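Local coordinates for E3 ubiquitin-protein ligase HERC2 (Homo sapiens, PDB 4L1M) that is an E3 ubiquitin ligase that probably transfers ubiquitin to substrate proteins, its first RCC1-like domain forming a seven-bladed beta-propeller, at residues 200-205 against 229-234; 239-242 against 246-249. All coordinates share one frame; numbering follows the deposited sequence.

Overall arrangement
Both contacts involve the propeller blade of strands 207-212 to 250-252, their centres about 10 Å apart and each partly buried. Interaction 1 brings the linker from the preceding blade onto the tryptophans of strand 228-232 and is wholly apolar. Interaction 2 folds the loop between that strand and strand 250-252 back on itself, mixing a leucine, a thiol and a guanidinium group, with a sulfate at its margin. Strand 228-232 joins them through two probable hydrogen bonds, Ser-230 OG to Leu-239 O at 2.7 Å and Gly-232 N to Cys-247 O at 2.8 Å. Leu-202, Trp-231 and Leu-239 are buried in the fold, whereas Leu-205 is partly exposed and Gly-246 exposed.

Interaction 1 (200-205 against 229-234); sequences AGLKGL and WSWGDG
Leu-202 and Trp-229 both carry CG anti to the carbonyl carbon (chi1 -71° and -53°), and the two side chains run past each other in opposite directions, leaving a leucine methyl over the indole. In this RCC1-like beta-propeller, residues 200-205 connect the last strand of one blade, 196-198, to the first strand of the next, 207-212, and pack against strand 228-232, the third of that next blade. The CD2 methyl of Leu-202 sits over one face of the Trp-229 indole in a CH-pi contact, 3.6 Å from the centroid of the five-membered ring and only 7° off its normal. Its other branch, CD1, is directed to the second tryptophan and meets Trp-231 CH2 and CZ3, each at 4.1 Å. The leucine therefore fills the angle between two indoles spaced two residues apart along the strand. Leu-205 crosses Trp-229 at about a right angle and adds its CD1 against the six-membered ring.

A short 3-10 turn and a type II turn shape the linker: Lys-203 N bonds to Ala-200 O, and Leu-205 N to Leu-202 O, both at 3.0 Å. Gly-204 occupies the third position of the type II turn. Elsewhere, Trp-229 NE1 is hydrogen-bonded to Thr-223 OG1 in the neighbouring strand 218-223, which helps fix the rotation of the ring, and Pro-250 packs on both Leu-202 and Trp-231. Leu-205 CD1 ends 3.5 Å from Trp-229 CZ2.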
ATOM      1  N   ALA A 200       5.194  -2.339  21.241  1.00 45.63           N
ATOM      2  CA  ALA A 200       4.916  -3.139  22.454  1.00 48.40           C
ATOM      3  C   ALA A 200       3.456  -3.590  22.619  1.00 48.77           C
ATOM      4  O   ALA A 200       3.202  -4.666  23.110  1.00 50.30           O
ATOM      5  CB  ALA A 200       5.354  -2.367  23.702  1.00 48.89           C
ATOM      6  N   GLY A 201       2.508  -2.751  22.226  1.00 48.63           N
ATOM      7  CA  GLY A 201       1.097  -3.065  22.403  1.00 49.79           C
ATOM      8  C   GLY A 201       0.612  -4.332  21.721  1.00 50.55           C
ATOM      9  O   GLY A 201      -0.444  -4.859  22.072  1.00 50.89           O
ATOM     10  N   LEU A 202       1.340  -4.797  20.707  1.00 50.71           N
ATOM     11  CA  LEU A 202       0.975  -6.043  20.009  1.00 51.97           C
ATOM     12  C   LEU A 202       1.898  -7.200  20.349  1.00 53.94           C
ATOM     13  O   LEU A 202       1.734  -8.269  19.826  1.00 54.33           O
ATOM     14  CB  LEU A 202       0.928  -5.792  18.491  1.00 50.30           C
ATOM     15  CG  LEU A 202      -0.268  -4.928  18.070  1.00 48.50           C
ATOM     16  CD1 LEU A 202      -0.065  -4.338  16.684  1.00 47.92           C
ATOM     17  CD2 LEU A 202      -1.563  -5.717  18.094  1.00 50.05           C
ATOM     18  N   LYS A 203       2.888  -6.955  21.207  1.00 57.71           N
ATOM     19  CA  LYS A 203       3.819  -7.976  21.677  1.00 60.58           C
ATOM     20  C   LYS A 203       2.989  -9.121  22.250  1.00 62.39           C
ATOM     21  O   LYS A 203       2.117  -8.894  23.063  1.00 63.37           O
ATOM     22  CB  LYS A 203       4.758  -7.368  22.736  1.00 63.59           C
ATOM     23  CG  LYS A 203       6.040  -8.152  23.053  1.00 66.57           C
ATOM     24  N   GLY A 204       3.238 -10.337  21.775  1.00 63.71           N
ATOM     25  CA  GLY A 204       2.475 -11.517  22.202  1.00 64.86           C
ATOM     26  C   GLY A 204       1.508 -12.014  21.134  1.00 63.83           C
ATOM     27  O   GLY A 204       1.055 -13.144  21.192  1.00 63.14           O
ATOM     28  N   LEU A 205       1.195 -11.162  20.160  1.00 61.08           N
ATOM     29  CA  LEU A 205       0.400 -11.545  19.015  1.00 59.43           C
ATOM     30  C   LEU A 205       1.297 -11.564  17.803  1.00 58.58           C
ATOM     31  O   LEU A 205       2.265 -10.823  17.729  1.00 58.11           O
ATOM     32  CB  LEU A 205      -0.709 -10.536  18.772  1.00 57.46           C
ATOM     33  CG  LEU A 205      -1.754 -10.433  19.873  1.00 58.00           C
ATOM     34  CD1 LEU A 205      -2.687  -9.276  19.575  1.00 57.19           C
ATOM     35  CD2 LEU A 205      -2.535 -11.708  19.985  1.00 59.09           C
ATOM     36  N   TRP A 229      -6.465  -4.132  14.091  1.00 40.36           N
ATOM     37  CA  TRP A 229      -6.071  -3.069  15.018  1.00 40.06           C
ATOM     38  C   TRP A 229      -5.878  -1.755  14.283  1.00 38.45           C
ATOM     39  O   TRP A 229      -5.448  -1.722  13.112  1.00 36.65           O
ATOM     40  CB  TRP A 229      -4.751  -3.442  15.696  1.00 41.69           C
ATOM     41  CG  TRP A 229      -4.816  -4.787  16.312  1.00 44.20           C
ATOM     42  CD1 TRP A 229      -4.615  -5.986  15.684  1.00 46.26           C
ATOM     43  CD2 TRP A 229      -5.134  -5.089  17.663  1.00 45.65           C
ATOM     44  NE1 TRP A 229      -4.780  -7.027  16.574  1.00 47.67           N
ATOM     45  CE2 TRP A 229      -5.109  -6.499  17.798  1.00 48.04           C
ATOM     46  CE3 TRP A 229      -5.407  -4.306  18.784  1.00 47.89           C
ATOM     47  CZ2 TRP A 229      -5.371  -7.135  19.000  1.00 49.67           C
ATOM     48  CZ3 TRP A 229      -5.661  -4.937  19.982  1.00 49.49           C
ATOM     49  CH2 TRP A 229      -5.641  -6.345  20.081  1.00 50.84           C
ATOM     50  N   SER A 230      -6.179  -0.664  14.976  1.00 37.32           N
ATOM     51  CA  SER A 230      -5.938   0.662  14.433  1.00 34.57           C
ATOM     52  C   SER A 230      -5.448   1.600  15.503  1.00 34.69           C
ATOM     53  O   SER A 230      -5.762   1.431  16.684  1.00 34.88           O
ATOM     54  CB  SER A 230      -7.207   1.240  13.821  1.00 33.38           C
ATOM     55  OG  SER A 230      -8.214   1.378  14.788  1.00 31.82           O
ATOM     56  N   TRP A 231      -4.677   2.590  15.063  1.00 33.83           N
ATOM     57  CA  TRP A 231      -4.254   3.670  15.904  1.00 34.69           C
ATOM     58  C   TRP A 231      -3.814   4.859  15.033  1.00 34.61           C
ATOM     59  O   TRP A 231      -3.789   4.770  13.805  1.00 33.48           O
ATOM     60  CB  TRP A 231      -3.144   3.201  16.832  1.00 35.54           C
ATOM     61  CG  TRP A 231      -1.908   2.744  16.160  1.00 36.44           C
ATOM     62  CD1 TRP A 231      -0.800   3.501  15.899  1.00 36.60           C
ATOM     63  CD2 TRP A 231      -1.606   1.408  15.671  1.00 36.77           C
ATOM     64  NE1 TRP A 231       0.184   2.719  15.288  1.00 36.57           N
ATOM     65  CE2 TRP A 231      -0.300   1.443  15.124  1.00 36.82           C
ATOM     66  CE3 TRP A 231      -2.313   0.202  15.632  1.00 37.62           C
ATOM     67  CZ2 TRP A 231       0.317   0.302  14.564  1.00 37.26           C
ATOM     68  CZ3 TRP A 231      -1.699  -0.926  15.067  1.00 38.54           C
ATOM     69  CH2 TRP A 231      -0.399  -0.860  14.541  1.00 37.53           C
ATOM     70  N   GLY A 232      -3.484   5.966  15.689  1.00 35.90           N
ATOM     71  CA  GLY A 232      -3.150   7.225  15.019  1.00 34.53           C
ATOM     72  C   GLY A 232      -4.296   8.231  15.082  1.00 35.34           C
ATOM     73  O   GLY A 232      -5.104   8.270  16.062  1.00 32.86           O
ATOM     74  N   ASP A 233      -4.392   9.043  14.032  1.00 36.38           N
ATOM     75  CA  ASP A 233      -5.387  10.118  14.000  1.00 38.76           C
ATOM     76  C   ASP A 233      -6.784   9.576  13.726  1.00 38.59           C
ATOM     77  O   ASP A 233      -6.962   8.670  12.922  1.00 38.68           O
ATOM     78  CB  ASP A 233      -5.021  11.150  12.961  1.00 39.50           C
ATOM     79  CG  ASP A 233      -5.908  12.355  13.026  1.00 41.90           C
ATOM     80  OD1 ASP A 233      -5.607  13.276  13.819  1.00 40.24           O
ATOM     81  OD2 ASP A 233      -6.922  12.352  12.284  1.00 44.35           O
ATOM     82  N   GLY A 234      -7.773  10.148  14.400  1.00 39.10           N
ATOM     83  CA  GLY A 234      -9.133   9.629  14.380  1.00 40.20           C
ATOM     84  C   GLY A 234     -10.112  10.344  13.473  1.00 40.44           C
ATOM     85  O   GLY A 234     -11.251   9.903  13.322  1.00 47.51           O
TER

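Interaction 2 (239-242 against 246-249); sequences LGRG and GCKT. With SO4 (sulfate ion), chain E.
Leu-239 faces Gly-246 with their CA atoms 7.6 Å apart, the chain turning at Gly-240, where phi is positive, and running extended at Cys-247. The Leu-Gly-Arg-Gly sequence is a variant of the Leu-Gly-His-Gly motif of RCC1 repeats, in the propeller loop between strands 228-232 and 250-252. The CD1 branch of Leu-239 does the touching, lying 3.9 Å from Gly-246 CA and 4.3 Å from Cys-247 SG. With SG placed between its backbone N and carbonyl carbon (chi1 67°), Cys-247 turns its sulfur toward both the leucine and the arginine. Arg-241 bends at chi3 (-76°), bringing NH2 to 3.5 Å from Cys-247 SG, which approaches the guanidinium obliquely. The same NH2 is hydrogen-bonded to Ser-230 O, and NH1 makes a weak bond to Leu-252 O, so backbone carbonyls of two strands hold the group.

Beyond Cys-247 a sulfate, probably from the crystallisation liquor, rests where the chain turns a corner. Lys-248 N gives it only a weak, 3.4 Å bond, to O2; Thr-249 OG1 donates to O1 at 3.0 Å.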
ATOM      1  N   LEU A 239     -10.412   5.187  12.132  1.00 35.56           N
ATOM      2  CA  LEU A 239      -9.922   4.153  13.057  1.00 35.08           C
ATOM      3  C   LEU A 239     -10.924   3.042  13.216  1.00 35.76           C
ATOM      4  O   LEU A 239     -10.555   1.938  13.634  1.00 37.15           O
ATOM      5  CB  LEU A 239      -9.576   4.712  14.447  1.00 34.65           C
ATOM      6  CG  LEU A 239      -8.471   5.759  14.458  1.00 35.48           C
ATOM      7  CD1 LEU A 239      -8.262   6.295  15.869  1.00 35.81           C
ATOM      8  CD2 LEU A 239      -7.155   5.219  13.883  1.00 34.15           C
ATOM      9  N   GLY A 240     -12.178   3.318  12.886  1.00 36.19           N
ATOM     10  CA  GLY A 240     -13.227   2.287  12.904  1.00 38.90           C
ATOM     11  C   GLY A 240     -13.981   2.090  14.212  1.00 40.27           C
ATOM     12  O   GLY A 240     -14.660   1.075  14.367  1.00 44.13           O
ATOM     13  N   ARG A 241     -13.881   3.028  15.153  1.00 39.31           N
ATOM     14  CA  ARG A 241     -14.579   2.890  16.436  1.00 40.63           C
ATOM     15  C   ARG A 241     -15.506   4.082  16.725  1.00 40.35           C
ATOM     16  O   ARG A 241     -15.698   4.458  17.857  1.00 40.47           O
ATOM     17  CB  ARG A 241     -13.569   2.734  17.587  1.00 42.67           C
ATOM     18  CG  ARG A 241     -12.786   1.420  17.623  1.00 45.26           C
ATOM     19  CD  ARG A 241     -11.798   1.405  18.794  1.00 48.50           C
ATOM     20  NE  ARG A 241     -10.628   2.233  18.510  1.00 51.46           N
ATOM     21  CZ  ARG A 241      -9.632   1.883  17.693  1.00 53.21           C
ATOM     22  NH1 ARG A 241      -9.650   0.706  17.086  1.00 54.78           N
ATOM     23  NH2 ARG A 241      -8.590   2.712  17.487  1.00 53.57           N
ATOM     24  N   GLY A 242     -16.085   4.669  15.691  1.00 40.50           N
ATOM     25  CA  GLY A 242     -16.977   5.813  15.853  1.00 40.19           C
ATOM     26  C   GLY A 242     -16.254   7.133  16.109  1.00 39.91           C
ATOM     27  O   GLY A 242     -15.061   7.171  16.394  1.00 39.40           O
ATOM     28  N   GLY A 246      -8.572  10.173  18.325  1.00 40.26           N
ATOM     29  CA  GLY A 246      -7.387   9.416  17.952  1.00 40.59           C
ATOM     30  C   GLY A 246      -6.931   8.528  19.085  1.00 42.54           C
ATOM     31  O   GLY A 246      -7.490   8.557  20.185  1.00 45.51           O
ATOM     32  N   CYS A 247      -5.898   7.750  18.840  1.00 41.78           N
ATOM     33  CA  CYS A 247      -5.234   7.063  19.925  1.00 43.62           C
ATOM     34  C   CYS A 247      -3.785   6.821  19.561  1.00 43.45           C
ATOM     35  O   CYS A 247      -3.420   6.801  18.365  1.00 42.79           O
ATOM     36  CB  CYS A 247      -5.960   5.760  20.257  1.00 44.77           C
ATOM     37  SG  CYS A 247      -5.913   4.484  18.993  1.00 46.56           S
ATOM     38  N   LYS A 248      -2.966   6.595  20.583  1.00 43.19           N
ATOM     39  CA  LYS A 248      -1.525   6.520  20.398  1.00 44.00           C
ATOM     40  C   LYS A 248      -0.920   5.127  20.603  1.00 43.32           C
ATOM     41  O   LYS A 248       0.293   4.961  20.551  1.00 42.93           O
ATOM     42  CB  LYS A 248      -0.876   7.553  21.300  1.00 46.73           C
ATOM     43  CG  LYS A 248      -1.379   8.927  20.946  1.00 48.17           C
ATOM     44  CD  LYS A 248      -0.562  10.041  21.534  1.00 52.19           C
ATOM     45  CE  LYS A 248      -1.387  11.314  21.515  1.00 54.38           C
ATOM     46  NZ  LYS A 248      -0.500  12.492  21.650  1.00 59.78           N
ATOM     47  N   THR A 249      -1.774   4.139  20.842  1.00 42.99           N
ATOM     48  CA  THR A 249      -1.349   2.741  20.938  1.00 43.16           C
ATOM     49  C   THR A 249      -2.424   1.910  20.237  1.00 42.08           C
ATOM     50  O   THR A 249      -3.561   2.364  20.124  1.00 40.90           O
ATOM     51  CB  THR A 249      -1.241   2.289  22.391  1.00 44.44           C
ATOM     52  OG1 THR A 249      -2.513   2.438  23.001  1.00 46.36           O
ATOM     53  CG2 THR A 249      -0.256   3.143  23.149  1.00 44.65           C
TER
HETATM   54  S   SO4 E 802      -3.903   5.986  24.068  1.00 71.00           S
HETATM   55  O1  SO4 E 802      -4.360   4.734  23.427  1.00 63.30           O
HETATM   56  O2  SO4 E 802      -4.596   7.205  23.541  1.00 61.26           O
HETATM   57  O3  SO4 E 802      -4.191   5.779  25.510  1.00 72.62           O
HETATM   58  O4  SO4 E 802      -2.440   6.183  23.943  1.00 71.26           O